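Local coordinates for protein SaTIE-TED (Staphylococcus aureus, PDB 6FX6) that is the thioester domain of a cell-wall-anchored surface protein and, as in related bacterial thioester domains, probably serves in covalent attachment to host targets, at residues W12-G16 with D94-I98; M102-E106 with L119-K125; A188-D194 with L235-K239. All coordinates share one frame; numbering follows the deposited sequence.

Contact 1 (W12-G16 with D94-I98); sequences WIDKG and DEQYI. With ZN (zinc ion), chain B.
Ile13 lies against Asp94 where the end of a strand of the antiparallel sheet in this thioester domain meets the first turn of helix 94-107. Ile13 and Asp94 pass each other in opposite directions. The isoleucine has CG1 anti to its carbonyl carbon (chi1 -61°), and this branch runs along the carboxylate, with CG1 3.7 Å from Asp94 CG. The other branch, CG2, lies beside Asp94 and has Ile98 CD1 at 4.1 Å. CD1 of Ile13 comes obliquely to the Tyr97 ring, 4.5 Å from CD2. The Tyr97 hydroxyl has its partners outside the contact, hydrogen-bonded to Ala45 O and Phe38 N. Trp35 of strand 30-40 touches both Ile13 and Ile98, which places the apolar group against the sheet.

Lys15 forms the polar, outer part. Its chain is extended beyond CG and crosses Glu95 at about a right angle. The Glu95 chain bends at chi2 (79°) and brings OE2 to 3.0 Å from Lys15 NZ, a salt bridge. Asp94 OD2 stays 4.1 Å from the same NZ, beyond a salt bridge, but its charge would probably still favour the ammonium group. Asp14 faces away from the helix. Its OD1 accepts from Gly16 N in an Asx turn, and its OD2 binds a zinc ion at 2.0 Å, which a water oxygen meets at 2.1 Å.

Contact 2 (M102-E106 with L119-K125); sequences MLIWE and LNYEARK
Tyr121 reaches from the first turn of helix 121-134 to helix 94-107, and Met102, a selenomethionine here, lies over one face of its ring. The Met102 chain bends at chi3 (71°). This turn sets CE over the ring centre, 3.6 Å from the centroid of Tyr121 and close to the ring normal, a CH-pi contact. The SE atom sits obliquely to the same ring. The Met102 and Leu119 side chains meet tip to tip, with SE closest to Leu119 CD2.

Glu106 OE2 lies in plane at the ring edge, with the carboxylate turned 33° from the ring. Tyr121 OH donates to the anti lone pair of Glu106 OE2 at 2.9 Å. Lys125 crosses Glu106 at about a right angle, and its NZ meets the same OE2 from above the carboxylate plane at 3.0 Å. Two donors thus grip one oxygen. The bond from Lys125 NZ to Glu106 OE1 is weak. Before it reaches the carboxylate, the extended lysine chain passes Leu103, whose CD1 lies 3.8 Å from Lys125 CE.

Ile115 of strand 111-115 touches both Met102 and Tyr121. The segment axes cross at -78°, so this is a nearly perpendicular helix-helix packing within the thioester domain, built round a Met-aromatic contact.

Contact 3 (A188-D194 with L235-K239); sequences ADKNAPD and LQVIK
Lys239 sends its ammonium group into the loop 188-194, where two backbone carbonyls receive it. NZ donates to Ala192 O at 2.7 Å, in the carbonyl plane. It donates also to Lys190 O at 3.0 Å, but from above that carbonyl plane, 52° out of it. The lysine chain is bent at chi2 (-72°), which turns it back from the strand end toward the loop. On the way, CE passes 3.4 Å from Asp194 OD1, the two side chains crossing at about a right angle. This carboxylate does not reach a salt bridge with NZ.

Val237 is the apolar partner. Its CG1 is anti to the backbone N and lies toward Ala188 CB. CG2 lies 4.1 Å from Ala192 CB and also comes close to the carbonyl oxygen of Pro193. The backbone of Val237 adds a nearly straight bond: N donates to Asp194 O at 2.8 Å (169° at the hydrogen). Gln236 CA makes a CA-H...O contact with the same oxygen.

Behind these contacts, the loop is shaped by a type I turn from Asp189 to Ala192. Its closing bond runs from Ala192 N to Asp189 O. Asp189 OD1 accepts from Asn191 N with its anti lone pair, an Asx turn. Further out, backbone bonds tie Ala188 to Gly151 and Leu235 to Ala196. Val150 touches both Lys190 and Val237. The loop links strand 183-188 of a three-stranded sheet to strand 195-201 of a four-stranded sheet, in which 195-201 pairs antiparallel with 231-238.

The lysine is therefore held by neutral carbonyl oxygens. The carboxylates of Asp189 and Asp194 would probably add only longer-range attraction to its charge.

Overall arrangement
Contacts 1 and 2 share helix 94-107 and lie about 13 Å apart, centre to centre. They touch directly, with Ile98 packing on Leu119 and Glu95 on Arg124. Contact 1 joins the helix start to a sheet strand and is partly buried, with its salt bridge toward the outside. Contact 2 joins the helix to helix 121-134 and is buried in the main, with its charged pair at the partly exposed margin beside Tyr121 and Leu103. Contact 3 is on the opposite side of the chain's centre, about 48 Å from contact 2 between centres. It is partly buried, involves no helix, and relies on backbone carbonyls where the other two use carboxylates.

Contact 1 (W12-G16 with D94-I98)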
loop_
_atom_site.group_PDB
_atom_site.type_symbol
_atom_site.label_atom_id
_atom_site.label_comp_id
_atom_site.label_asym_id
_atom_site.label_seq_id
_atom_site.Cartn_x
_atom_site.Cartn_y
_atom_site.Cartn_z
ATOM N N TRP A 12 0.680 10.085 -20.690
ATOM C CA TRP A 12 -0.517 10.920 -20.721
ATOM C C TRP A 12 -1.755 10.075 -20.976
ATOM O O TRP A 12 -1.756 9.203 -21.847
ATOM C CB TRP A 12 -0.390 12.014 -21.786
ATOM C CG TRP A 12 0.671 13.017 -21.451
ATOM C CD1 TRP A 12 1.886 13.162 -22.053
ATOM C CD2 TRP A 12 0.618 14.000 -20.412
ATOM N NE1 TRP A 12 2.589 14.181 -21.460
ATOM C CE2 TRP A 12 1.832 14.712 -20.449
ATOM C CE3 TRP A 12 -0.345 14.351 -19.455
ATOM C CZ2 TRP A 12 2.113 15.762 -19.567
ATOM C CZ3 TRP A 12 -0.065 15.394 -18.573
ATOM C CH2 TRP A 12 1.155 16.084 -18.635
ATOM N N ILE A 13 -2.799 10.343 -20.197
ATOM C CA ILE A 13 -4.108 9.744 -20.383
ATOM C C ILE A 13 -4.997 10.860 -20.923
ATOM O O ILE A 13 -5.343 11.792 -20.199
ATOM C CB ILE A 13 -4.654 9.204 -19.046
ATOM C CG1 ILE A 13 -3.715 8.116 -18.493
ATOM C CG2 ILE A 13 -6.078 8.671 -19.214
ATOM C CD1 ILE A 13 -3.890 7.826 -17.018
ATOM N N ASP A 14 -5.338 10.778 -22.202
ATOM C CA ASP A 14 -6.132 11.803 -22.867
ATOM C C ASP A 14 -7.141 11.119 -23.781
ATOM O O ASP A 14 -6.761 10.463 -24.754
ATOM C CB ASP A 14 -5.218 12.750 -23.665
ATOM C CG ASP A 14 -5.964 13.938 -24.271
ATOM O OD1 ASP A 14 -7.112 14.213 -23.868
ATOM O OD2 ASP A 14 -5.395 14.608 -25.159
ATOM N N LYS A 15 -8.423 11.269 -23.453
ATOM C CA LYS A 15 -9.502 10.712 -24.261
ATOM C C LYS A 15 -10.487 11.796 -24.710
ATOM O O LYS A 15 -11.627 11.493 -25.059
ATOM C CB LYS A 15 -10.190 9.583 -23.482
ATOM C CG LYS A 15 -9.265 8.400 -23.232
ATOM C CD LYS A 15 -9.903 7.308 -22.388
ATOM C CE LYS A 15 -8.865 6.271 -21.970
ATOM N NZ LYS A 15 -9.406 5.275 -21.008
ATOM N N GLY A 16 -10.031 13.051 -24.741
ATOM C CA GLY A 16 -10.885 14.193 -25.080
ATOM C C GLY A 16 -12.035 14.416 -24.112
ATOM O O GLY A 16 -13.041 15.015 -24.478
ATOM N N ASP A 94 -6.199 2.852 -16.778
ATOM C CA ASP A 94 -6.119 4.303 -16.605
ATOM C C ASP A 94 -7.166 4.805 -15.610
ATOM O O ASP A 94 -6.886 5.680 -14.805
ATOM C CB ASP A 94 -6.321 5.008 -17.954
ATOM C CG ASP A 94 -5.172 4.766 -18.939
ATOM O OD1 ASP A 94 -4.070 4.327 -18.523
ATOM O OD2 ASP A 94 -5.378 5.030 -20.143
ATOM N N GLU A 95 -8.359 4.227 -15.659
ATOM C CA GLU A 95 -9.435 4.582 -14.740
ATOM C C GLU A 95 -9.080 4.259 -13.277
ATOM O O GLU A 95 -9.344 5.074 -12.398
ATOM C CB GLU A 95 -10.755 3.903 -15.150
ATOM C CG GLU A 95 -11.398 4.463 -16.421
ATOM C CD GLU A 95 -10.779 3.964 -17.729
ATOM O OE1 GLU A 95 -9.857 3.114 -17.696
ATOM O OE2 GLU A 95 -11.215 4.431 -18.805
ATOM N N GLN A 96 -8.476 3.096 -13.018
ATOM C CA GLN A 96 -8.021 2.750 -11.654
ATOM C C GLN A 96 -6.938 3.687 -11.149
ATOM O O GLN A 96 -6.992 4.119 -9.997
ATOM C CB GLN A 96 -7.484 1.310 -11.534
ATOM C CG GLN A 96 -8.437 0.283 -10.953
ATOM C CD GLN A 96 -9.058 0.660 -9.620
ATOM O OE1 GLN A 96 -10.266 0.838 -9.527
ATOM N NE2 GLN A 96 -8.243 0.753 -8.585
ATOM N N TYR A 97 -5.941 3.960 -11.989
ATOM C CA TYR A 97 -4.893 4.922 -11.637
ATOM C C TYR A 97 -5.490 6.273 -11.259
ATOM O O TYR A 97 -5.108 6.860 -10.250
ATOM C CB TYR A 97 -3.876 5.123 -12.766
ATOM C CG TYR A 97 -2.822 6.126 -12.377
ATOM C CD1 TYR A 97 -1.669 5.736 -11.701
ATOM C CD2 TYR A 97 -3.006 7.481 -12.632
ATOM C CE1 TYR A 97 -0.715 6.670 -11.317
ATOM C CE2 TYR A 97 -2.068 8.419 -12.248
ATOM C CZ TYR A 97 -0.924 8.017 -11.593
ATOM O OH TYR A 97 -0.000 8.969 -11.232
ATOM N N ILE A 98 -6.403 6.764 -12.090
ATOM C CA ILE A 98 -7.062 8.053 -11.854
ATOM C C ILE A 98 -7.850 8.020 -10.549
ATOM O O ILE A 98 -7.753 8.948 -9.742
ATOM C CB ILE A 98 -7.978 8.453 -13.035
ATOM C CG1 ILE A 98 -7.123 8.853 -14.232
ATOM C CG2 ILE A 98 -8.889 9.619 -12.664
ATOM C CD1 ILE A 98 -7.889 9.015 -15.527
HETATM ZN ZN ZN B . -3.545 14.151 -25.752
HETATM O O HOH W 1 -2.166 14.484 -24.149
#

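Contact 2 (M102-E106 with L119-K125)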
loop_
_atom_site.group_PDB
_atom_site.type_symbol
_atom_site.label_atom_id
_atom_site.label_comp_id
_atom_site.label_asym_id
_atom_site.label_seq_id
_atom_site.Cartn_x
_atom_site.Cartn_y
_atom_site.Cartn_z
HETATM N N MSE A 102 -7.234 10.246 -7.360
HETATM C CA MSE A 102 -8.347 11.053 -6.852
HETATM C C MSE A 102 -8.648 10.800 -5.395
HETATM O O MSE A 102 -9.013 11.730 -4.668
HETATM C CB MSE A 102 -9.619 10.842 -7.678
HETATM C CG MSE A 102 -9.635 11.764 -8.894
HETATM SE SE MSE A 102 -11.045 11.159 -10.124
HETATM C CE MSE A 102 -12.615 11.695 -9.058
ATOM N N LEU A 103 -8.509 9.547 -4.954
ATOM C CA LEU A 103 -8.714 9.190 -3.546
ATOM C C LEU A 103 -7.594 9.720 -2.648
ATOM O O LEU A 103 -7.860 10.201 -1.545
ATOM C CB LEU A 103 -8.849 7.669 -3.380
ATOM C CG LEU A 103 -9.191 7.155 -1.969
ATOM C CD1 LEU A 103 -10.380 7.891 -1.368
ATOM C CD2 LEU A 103 -9.456 5.657 -2.011
ATOM N N ILE A 104 -6.351 9.611 -3.124
ATOM C CA ILE A 104 -5.195 10.241 -2.477
ATOM C C ILE A 104 -5.448 11.734 -2.310
ATOM O O ILE A 104 -5.233 12.283 -1.231
ATOM C CB ILE A 104 -3.885 9.986 -3.273
ATOM C CG1 ILE A 104 -3.419 8.543 -3.052
ATOM C CG2 ILE A 104 -2.772 10.958 -2.874
ATOM C CD1 ILE A 104 -2.415 8.046 -4.075
ATOM N N TRP A 105 -5.915 12.378 -3.375
ATOM C CA TRP A 105 -6.209 13.810 -3.336
ATOM C C TRP A 105 -7.362 14.198 -2.408
ATOM O O TRP A 105 -7.353 15.308 -1.887
ATOM C CB TRP A 105 -6.485 14.360 -4.740
ATOM C CG TRP A 105 -5.280 14.622 -5.586
ATOM C CD1 TRP A 105 -3.963 14.563 -5.217
ATOM C CD2 TRP A 105 -5.293 15.044 -6.946
ATOM N NE1 TRP A 105 -3.159 14.896 -6.277
ATOM C CE2 TRP A 105 -3.949 15.201 -7.351
ATOM C CE3 TRP A 105 -6.313 15.305 -7.868
ATOM C CZ2 TRP A 105 -3.596 15.596 -8.644
ATOM C CZ3 TRP A 105 -5.963 15.695 -9.155
ATOM C CH2 TRP A 105 -4.613 15.834 -9.531
ATOM N N GLU A 106 -8.341 13.315 -2.204
ATOM C CA GLU A 106 -9.399 13.564 -1.206
ATOM C C GLU A 106 -8.838 13.746 0.200
ATOM O O GLU A 106 -9.340 14.572 0.957
ATOM C CB GLU A 106 -10.453 12.450 -1.185
ATOM C CG GLU A 106 -11.395 12.466 -2.379
ATOM C CD GLU A 106 -12.799 11.959 -2.075
ATOM O OE1 GLU A 106 -13.359 12.336 -1.022
ATOM O OE2 GLU A 106 -13.356 11.202 -2.907
ATOM N N LEU A 119 -15.615 6.984 -15.224
ATOM C CA LEU A 119 -14.682 6.543 -14.173
ATOM C C LEU A 119 -15.203 5.424 -13.286
ATOM O O LEU A 119 -14.404 4.640 -12.777
ATOM C CB LEU A 119 -14.272 7.692 -13.242
ATOM C CG LEU A 119 -12.863 8.209 -13.466
ATOM C CD1 LEU A 119 -12.784 8.827 -14.834
ATOM C CD2 LEU A 119 -12.504 9.225 -12.403
ATOM N N ASN A 120 -16.518 5.389 -13.065
ATOM C CA ASN A 120 -17.120 4.482 -12.095
ATOM C C ASN A 120 -16.464 4.743 -10.730
ATOM O O ASN A 120 -16.028 3.814 -10.048
ATOM C CB ASN A 120 -16.950 3.023 -12.568
ATOM C CG ASN A 120 -17.925 2.064 -11.912
ATOM O OD1 ASN A 120 -19.087 2.398 -11.675
ATOM N ND2 ASN A 120 -17.459 0.854 -11.634
ATOM N N TYR A 121 -16.395 6.023 -10.353
ATOM C CA TYR A 121 -15.540 6.466 -9.242
ATOM C C TYR A 121 -15.978 5.933 -7.891
ATOM O O TYR A 121 -15.149 5.441 -7.125
ATOM C CB TYR A 121 -15.448 7.998 -9.160
ATOM C CG TYR A 121 -14.525 8.489 -8.047
ATOM C CD1 TYR A 121 -13.163 8.177 -8.057
ATOM C CD2 TYR A 121 -15.015 9.247 -6.976
ATOM C CE1 TYR A 121 -12.317 8.605 -7.036
ATOM C CE2 TYR A 121 -14.178 9.692 -5.956
ATOM C CZ TYR A 121 -12.830 9.368 -5.984
ATOM O OH TYR A 121 -11.986 9.800 -4.976
ATOM N N GLU A 122 -17.265 6.045 -7.594
ATOM C CA GLU A 122 -17.768 5.652 -6.281
ATOM C C GLU A 122 -17.549 4.163 -6.012
ATOM O O GLU A 122 -17.171 3.796 -4.901
ATOM C CB GLU A 122 -19.244 6.037 -6.117
ATOM C CG GLU A 122 -19.495 7.543 -6.094
ATOM C CD GLU A 122 -18.730 8.266 -4.989
ATOM O OE1 GLU A 122 -18.809 7.829 -3.819
ATOM O OE2 GLU A 122 -18.045 9.269 -5.292
ATOM N N ALA A 123 -17.752 3.327 -7.031
ATOM C CA ALA A 123 -17.510 1.881 -6.924
ATOM C C ALA A 123 -16.017 1.541 -6.823
ATOM O O ALA A 123 -15.635 0.641 -6.070
ATOM C CB ALA A 123 -18.142 1.144 -8.094
ATOM N N ARG A 124 -15.180 2.252 -7.581
ATOM C CA ARG A 124 -13.725 2.077 -7.497
ATOM C C ARG A 124 -13.186 2.484 -6.124
ATOM O O ARG A 124 -12.413 1.742 -5.514
ATOM C CB ARG A 124 -12.999 2.850 -8.609
ATOM C CG ARG A 124 -13.079 2.179 -9.976
ATOM C CD ARG A 124 -12.137 2.823 -10.989
ATOM N NE ARG A 124 -11.623 1.844 -11.953
ATOM C CZ ARG A 124 -12.248 1.427 -13.054
ATOM N NH1 ARG A 124 -13.442 1.894 -13.391
ATOM N NH2 ARG A 124 -11.662 0.527 -13.838
ATOM N N LYS A 125 -13.608 3.655 -5.653
ATOM C CA LYS A 125 -13.240 4.163 -4.326
ATOM C C LYS A 125 -13.640 3.206 -3.204
ATOM O O LYS A 125 -12.832 2.927 -2.315
ATOM C CB LYS A 125 -13.907 5.521 -4.092
ATOM C CG LYS A 125 -13.617 6.180 -2.750
ATOM C CD LYS A 125 -14.464 7.427 -2.583
ATOM C CE LYS A 125 -14.186 8.110 -1.256
ATOM N NZ LYS A 125 -14.948 9.380 -1.123
#

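Contact 3 (A188-D194 with L235-K239)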
loop_
_atom_site.group_PDB
_atom_site.type_symbol
_atom_site.label_atom_id
_atom_site.label_comp_id
_atom_site.label_asym_id
_atom_site.label_seq_id
_atom_site.Cartn_x
_atom_site.Cartn_y
_atom_site.Cartn_z
ATOM N N ALA A 188 8.475 -27.535 13.689
ATOM C CA ALA A 188 9.763 -26.982 14.096
ATOM C C ALA A 188 10.698 -28.106 14.498
ATOM O O ALA A 188 10.270 -29.065 15.142
ATOM C CB ALA A 188 9.580 -26.021 15.256
ATOM N N ASP A 189 11.972 -27.977 14.127
ATOM C CA ASP A 189 12.996 -28.991 14.432
ATOM C C ASP A 189 14.019 -28.435 15.438
ATOM O O ASP A 189 13.865 -27.312 15.918
ATOM C CB ASP A 189 13.641 -29.537 13.136
ATOM C CG ASP A 189 14.276 -28.457 12.275
ATOM O OD1 ASP A 189 15.178 -27.746 12.763
ATOM O OD2 ASP A 189 13.883 -28.332 11.093
ATOM N N LYS A 190 15.046 -29.222 15.766
ATOM C CA LYS A 190 16.059 -28.835 16.764
ATOM C C LYS A 190 16.876 -27.590 16.414
ATOM O O LYS A 190 17.414 -26.950 17.320
ATOM C CB LYS A 190 17.017 -29.996 17.051
ATOM C CG LYS A 190 16.374 -31.161 17.782
ATOM C CD LYS A 190 17.395 -32.236 18.099
ATOM C CE LYS A 190 16.725 -33.523 18.545
ATOM N NZ LYS A 190 17.739 -34.591 18.754
ATOM N N ASN A 191 16.983 -27.257 15.125
ATOM C CA ASN A 191 17.652 -26.020 14.700
ATOM C C ASN A 191 16.835 -24.765 14.974
ATOM O O ASN A 191 17.383 -23.667 14.932
ATOM C CB ASN A 191 18.005 -26.058 13.208
ATOM C CG ASN A 191 19.103 -27.050 12.884
ATOM O OD1 ASN A 191 19.707 -27.661 13.769
ATOM N ND2 ASN A 191 19.375 -27.205 11.596
ATOM N N ALA A 192 15.533 -24.915 15.216
ATOM C CA ALA A 192 14.683 -23.786 15.571
ATOM C C ALA A 192 15.160 -23.150 16.868
ATOM O O ALA A 192 15.506 -23.866 17.811
ATOM C CB ALA A 192 13.237 -24.225 15.723
ATOM N N PRO A 193 15.180 -21.806 16.928
ATOM C CA PRO A 193 15.502 -21.163 18.199
ATOM C C PRO A 193 14.384 -21.413 19.221
ATOM O O PRO A 193 13.284 -21.836 18.842
ATOM C CB PRO A 193 15.615 -19.687 17.824
ATOM C CG PRO A 193 14.711 -19.532 16.654
ATOM C CD PRO A 193 14.758 -20.829 15.906
ATOM N N ASP A 194 14.669 -21.184 20.498
ATOM C CA ASP A 194 13.722 -21.529 21.563
ATOM C C ASP A 194 12.417 -20.738 21.435
ATOM O O ASP A 194 11.332 -21.287 21.637
ATOM C CB ASP A 194 14.356 -21.338 22.947
ATOM C CG ASP A 194 15.475 -22.341 23.231
ATOM O OD1 ASP A 194 15.366 -23.513 22.807
ATOM O OD2 ASP A 194 16.464 -21.958 23.894
ATOM N N LEU A 235 6.400 -19.317 18.536
ATOM C CA LEU A 235 6.423 -20.692 19.028
ATOM C C LEU A 235 7.459 -20.835 20.130
ATOM O O LEU A 235 8.584 -20.374 19.973
ATOM C CB LEU A 235 6.785 -21.652 17.908
ATOM C CG LEU A 235 5.926 -21.630 16.643
ATOM C CD1 LEU A 235 6.590 -22.455 15.549
ATOM C CD2 LEU A 235 4.523 -22.141 16.921
ATOM N N GLN A 236 7.075 -21.466 21.237
ATOM C CA GLN A 236 8.009 -21.833 22.294
ATOM C C GLN A 236 8.413 -23.281 22.017
ATOM O O GLN A 236 7.648 -24.209 22.287
ATOM C CB GLN A 236 7.361 -21.687 23.672
ATOM C CG GLN A 236 6.944 -20.262 24.021
ATOM C CD GLN A 236 6.177 -20.159 25.337
ATOM O OE1 GLN A 236 5.487 -21.095 25.755
ATOM N NE2 GLN A 236 6.284 -19.004 25.991
ATOM N N VAL A 237 9.610 -23.463 21.460
ATOM C CA VAL A 237 10.023 -24.760 20.922
ATOM C C VAL A 237 10.568 -25.614 22.066
ATOM O O VAL A 237 11.574 -25.259 22.675
ATOM C CB VAL A 237 11.073 -24.614 19.797
ATOM C CG1 VAL A 237 11.335 -25.959 19.127
ATOM C CG2 VAL A 237 10.603 -23.594 18.760
ATOM N N ILE A 238 9.887 -26.726 22.345
ATOM C CA ILE A 238 10.232 -27.621 23.456
ATOM C C ILE A 238 11.180 -28.700 22.942
ATOM O O ILE A 238 10.807 -29.494 22.081
ATOM C CB ILE A 238 8.969 -28.263 24.077
ATOM C CG1 ILE A 238 8.077 -27.176 24.688
ATOM C CG2 ILE A 238 9.347 -29.297 25.142
ATOM C CD1 ILE A 238 6.664 -27.628 24.982
ATOM N N LYS A 239 12.396 -28.727 23.490
ATOM C CA LYS A 239 13.473 -29.594 22.999
ATOM C C LYS A 239 13.379 -31.007 23.563
ATOM O O LYS A 239 13.380 -31.978 22.805
ATOM C CB LYS A 239 14.845 -28.999 23.344
ATOM C CG LYS A 239 15.086 -27.594 22.808
ATOM C CD LYS A 239 15.298 -27.582 21.304
ATOM C CE LYS A 239 15.206 -26.174 20.744
ATOM N NZ LYS A 239 15.302 -26.171 19.260
#